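Local coordinates for protein neural cell adhesion molecule 1 (Homo sapiens, PDB 2HAZ) that probably mediates neural cell adhesion and bears N-glycans whose polysialylation depends on an alpha-helix in its first fibronectin type III repeat, at residues A[11-16]-A[25-30]. Sequence-based numbering, arbitrary orientation.
Sequences SIDQVE and QFDEPE. With NA (sodium ion), chain B.
In both Asp-13 and Asp-27 the carboxylate carbon CG stands anti to the carbonyl carbon, beside the backbone N (chi1 -77° and -60°), which carries the two acid groups to one sodium ion. Each chelates it with both oxygens: OD2 of Asp-13 lies 2.4 Å from the metal and OD1 of Asp-27 2.3 Å. The carboxylate planes stand 79° apart, and Asp-13 OD1 comes within 3.1 Å of Asp-27 OD2, an approach of two acceptors that the shared cation would make tolerable. A classic beta bulge, in which Asp-13 and Gln-14 together oppose Gln-25, puts Gln-14 on the same face as Gln-25. The evidence is in the backbone: Asp-13 N donates to Gln-25 O (2.7 Å), Gln-14 N reaches the same oxygen only weakly, and Gln-25 N returns a bond to Gln-14 O (2.8 Å). The bulge interrupts the first antiparallel hairpin of the fibronectin type III sandwich; beyond it, Ser-11 and Asp-27 form a regular hydrogen-bonded pair. On the inner face Ile-12 packs on Val-81 of the opposite sheet, and the Phe-26 ring meets Tyr-40 edge-to-face. On the sodium side, the Gln-25 amide stacks alongside that of Gln-14, their planes nearly parallel. Gln-25 NE2 donates almost straight to Glu-16 OE1 (2.8 Å), meeting that oxygen from above the carboxylate plane. An alanine at Gln-25 would probably leave Glu-16 OE1 without this donor and the Gln-14 amide without its stacking partner. A water 2.9 Å from Ser-11 OG makes a second, weak bond to Glu-28 O.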
ATOM      1  N   SER A  11      -7.208  -1.696   3.828  1.00 17.86           N
ATOM      2  CA  SER A  11      -7.067  -3.137   4.054  1.00 19.35           C
ATOM      3  C   SER A  11      -6.460  -3.753   2.815  1.00 18.74           C
ATOM      4  O   SER A  11      -6.930  -3.478   1.725  1.00 19.07           O
ATOM      5  CB  SER A  11      -8.440  -3.795   4.283  1.00 19.40           C
ATOM      6  OG  SER A  11      -8.887  -3.629   5.608  1.00 22.57           O
ATOM      7  N   ILE A  12      -5.440  -4.596   2.985  1.00 18.92           N
ATOM      8  CA  ILE A  12      -4.896  -5.391   1.874  1.00 18.37           C
ATOM      9  C   ILE A  12      -5.629  -6.739   1.774  1.00 18.87           C
ATOM     10  O   ILE A  12      -5.637  -7.537   2.713  1.00 19.01           O
ATOM     11  CB  ILE A  12      -3.351  -5.587   1.970  1.00 18.27           C
ATOM     12  CG1 ILE A  12      -2.607  -4.236   1.899  1.00 18.12           C
ATOM     13  CG2 ILE A  12      -2.852  -6.515   0.859  1.00 17.26           C
ATOM     14  CD1 ILE A  12      -1.089  -4.304   2.192  1.00 17.55           C
ATOM     15  N   ASP A  13      -6.264  -6.974   0.633  1.00 19.33           N
ATOM     16  CA  ASP A  13      -6.982  -8.216   0.388  1.00 20.16           C
ATOM     17  C   ASP A  13      -6.030  -9.349  -0.003  1.00 19.98           C
ATOM     18  O   ASP A  13      -5.963 -10.382   0.683  1.00 19.94           O
ATOM     19  CB  ASP A  13      -8.072  -8.009  -0.666  1.00 20.02           C
ATOM     20  CG  ASP A  13      -9.311  -7.309  -0.097  1.00 22.51           C
ATOM     21  OD1 ASP A  13      -9.278  -6.846   1.067  1.00 23.23           O
ATOM     22  OD2 ASP A  13     -10.336  -7.226  -0.807  1.00 23.10           O
ATOM     23  N   GLN A  14      -5.294  -9.141  -1.092  1.00 19.76           N
ATOM     24  CA  GLN A  14      -4.256 -10.068  -1.537  1.00 19.78           C
ATOM     25  C   GLN A  14      -3.214  -9.342  -2.375  1.00 19.25           C
ATOM     26  O   GLN A  14      -3.440  -8.215  -2.831  1.00 18.29           O
ATOM     27  CB  GLN A  14      -4.850 -11.233  -2.342  1.00 20.67           C
ATOM     28  CG  GLN A  14      -5.495 -10.825  -3.659  1.00 23.89           C
ATOM     29  CD  GLN A  14      -6.039 -12.009  -4.419  1.00 27.39           C
ATOM     30  OE1 GLN A  14      -6.977 -12.667  -3.967  1.00 30.54           O
ATOM     31  NE2 GLN A  14      -5.462 -12.287  -5.582  1.00 29.71           N
ATOM     32  N   VAL A  15      -2.073 -10.002  -2.561  1.00 17.41           N
ATOM     33  CA  VAL A  15      -1.022  -9.505  -3.427  1.00 16.72           C
ATOM     34  C   VAL A  15      -0.729 -10.550  -4.504  1.00 17.33           C
ATOM     35  O   VAL A  15      -0.492 -11.726  -4.192  1.00 17.59           O
ATOM     36  CB  VAL A  15       0.256  -9.228  -2.629  1.00 16.11           C
ATOM     37  CG1 VAL A  15       1.333  -8.659  -3.548  1.00 15.07           C
ATOM     38  CG2 VAL A  15      -0.043  -8.304  -1.432  1.00 14.24           C
ATOM     39  N   GLU A  16      -0.789 -10.143  -5.762  1.00 17.82           N
ATOM     40  CA  GLU A  16      -0.476 -11.053  -6.853  1.00 18.02           C
ATOM     41  C   GLU A  16       0.914 -10.699  -7.344  1.00 17.46           C
ATOM     42  O   GLU A  16       1.098  -9.697  -8.040  1.00 16.86           O
ATOM     43  CB  GLU A  16      -1.503 -10.973  -7.988  1.00 18.20           C
ATOM     44  CG  GLU A  16      -2.947 -11.133  -7.539  1.00 22.34           C
ATOM     45  CD  GLU A  16      -3.917 -10.323  -8.387  1.00 28.09           C
ATOM     46  OE1 GLU A  16      -4.317  -9.223  -7.933  1.00 30.56           O
ATOM     47  OE2 GLU A  16      -4.272 -10.761  -9.515  1.00 30.03           O
ATOM     48  N   GLN A  25      -3.867  -5.751  -3.978  1.00 16.38           N
ATOM     49  CA  GLN A  25      -5.310  -5.521  -3.915  1.00 17.41           C
ATOM     50  C   GLN A  25      -5.710  -5.030  -2.550  1.00 17.00           C
ATOM     51  O   GLN A  25      -5.419  -5.685  -1.539  1.00 17.47           O
ATOM     52  CB  GLN A  25      -6.075  -6.809  -4.167  1.00 17.66           C
ATOM     53  CG  GLN A  25      -6.177  -7.204  -5.601  1.00 21.39           C
ATOM     54  CD  GLN A  25      -7.170  -8.324  -5.777  1.00 26.83           C
ATOM     55  OE1 GLN A  25      -8.226  -8.358  -5.114  1.00 29.13           O
ATOM     56  NE2 GLN A  25      -6.851  -9.254  -6.676  1.00 28.70           N
ATOM     57  N   PHE A  26      -6.439  -3.919  -2.517  1.00 17.56           N
ATOM     58  CA  PHE A  26      -6.743  -3.254  -1.255  1.00 18.07           C
ATOM     59  C   PHE A  26      -8.158  -2.654  -1.214  1.00 18.46           C
ATOM     60  O   PHE A  26      -8.761  -2.394  -2.267  1.00 17.57           O
ATOM     61  CB  PHE A  26      -5.704  -2.155  -0.976  1.00 18.11           C
ATOM     62  CG  PHE A  26      -5.942  -0.876  -1.750  1.00 17.99           C
ATOM     63  CD1 PHE A  26      -6.602   0.210  -1.161  1.00 18.89           C
ATOM     64  CD2 PHE A  26      -5.521  -0.758  -3.062  1.00 17.17           C
ATOM     65  CE1 PHE A  26      -6.821   1.380  -1.881  1.00 19.54           C
ATOM     66  CE2 PHE A  26      -5.729   0.410  -3.772  1.00 18.51           C
ATOM     67  CZ  PHE A  26      -6.390   1.474  -3.186  1.00 19.00           C
ATOM     68  N   ASP A  27      -8.640  -2.428   0.014  1.00 19.45           N
ATOM     69  CA  ASP A  27      -9.893  -1.700   0.294  1.00 20.80           C
ATOM     70  C   ASP A  27      -9.578  -0.303   0.768  1.00 21.33           C
ATOM     71  O   ASP A  27      -8.663  -0.116   1.569  1.00 21.38           O
ATOM     72  CB  ASP A  27     -10.648  -2.322   1.464  1.00 21.08           C
ATOM     73  CG  ASP A  27     -11.021  -3.727   1.231  1.00 22.74           C
ATOM     74  OD1 ASP A  27     -11.367  -4.066   0.079  1.00 24.65           O
ATOM     75  OD2 ASP A  27     -10.975  -4.508   2.212  1.00 25.61           O
ATOM     76  N   GLU A  28     -10.365   0.663   0.307  1.00 22.02           N
ATOM     77  CA  GLU A  28     -10.326   2.026   0.842  1.00 23.17           C
ATOM     78  C   GLU A  28     -10.550   2.041   2.361  1.00 23.13           C
ATOM     79  O   GLU A  28     -11.205   1.139   2.895  1.00 22.42           O
ATOM     80  CB  GLU A  28     -11.393   2.886   0.163  1.00 23.82           C
ATOM     81  CG  GLU A  28     -11.172   3.123  -1.320  1.00 26.27           C
ATOM     82  CD  GLU A  28     -11.723   1.994  -2.194  1.00 30.33           C
ATOM     83  OE1 GLU A  28     -12.196   0.969  -1.652  1.00 30.93           O
ATOM     84  OE2 GLU A  28     -11.695   2.135  -3.436  1.00 33.38           O
ATOM     85  N   PRO A  29      -9.999   3.062   3.059  1.00 23.38           N
ATOM     86  CA  PRO A  29     -10.277   3.280   4.484  1.00 23.99           C
ATOM     87  C   PRO A  29     -11.785   3.328   4.788  1.00 24.23           C
ATOM     88  O   PRO A  29     -12.558   3.806   3.959  1.00 23.92           O
ATOM     89  CB  PRO A  29      -9.655   4.665   4.743  1.00 23.85           C
ATOM     90  CG  PRO A  29      -8.522   4.745   3.781  1.00 23.74           C
ATOM     91  CD  PRO A  29      -9.043   4.064   2.533  1.00 23.53           C
ATOM     92  N   GLU A  30     -12.201   2.815   5.945  1.00 25.11           N
ATOM     93  CA  GLU A  30     -13.606   2.935   6.354  1.00 25.77           C
ATOM     94  C   GLU A  30     -13.944   4.411   6.554  1.00 25.71           C
ATOM     95  O   GLU A  30     -15.007   4.890   6.142  1.00 25.14           O
ATOM     96  CB  GLU A  30     -13.882   2.149   7.637  1.00 26.18           C
ATOM     97  CG  GLU A  30     -13.803   0.641   7.480  1.00 29.14           C
ATOM     98  CD  GLU A  30     -15.057   0.033   6.869  1.00 32.10           C
ATOM     99  OE1 GLU A  30     -14.940  -0.590   5.791  1.00 34.03           O
ATOM    100  OE2 GLU A  30     -16.154   0.165   7.471  1.00 34.18           O
TER
HETATM  101 NA    NA B 101     -11.812  -6.231   0.791  1.00 20.09          NA
HETATM  102  O   HOH W   1     -10.329  -1.061   5.464  1.00 28.32           O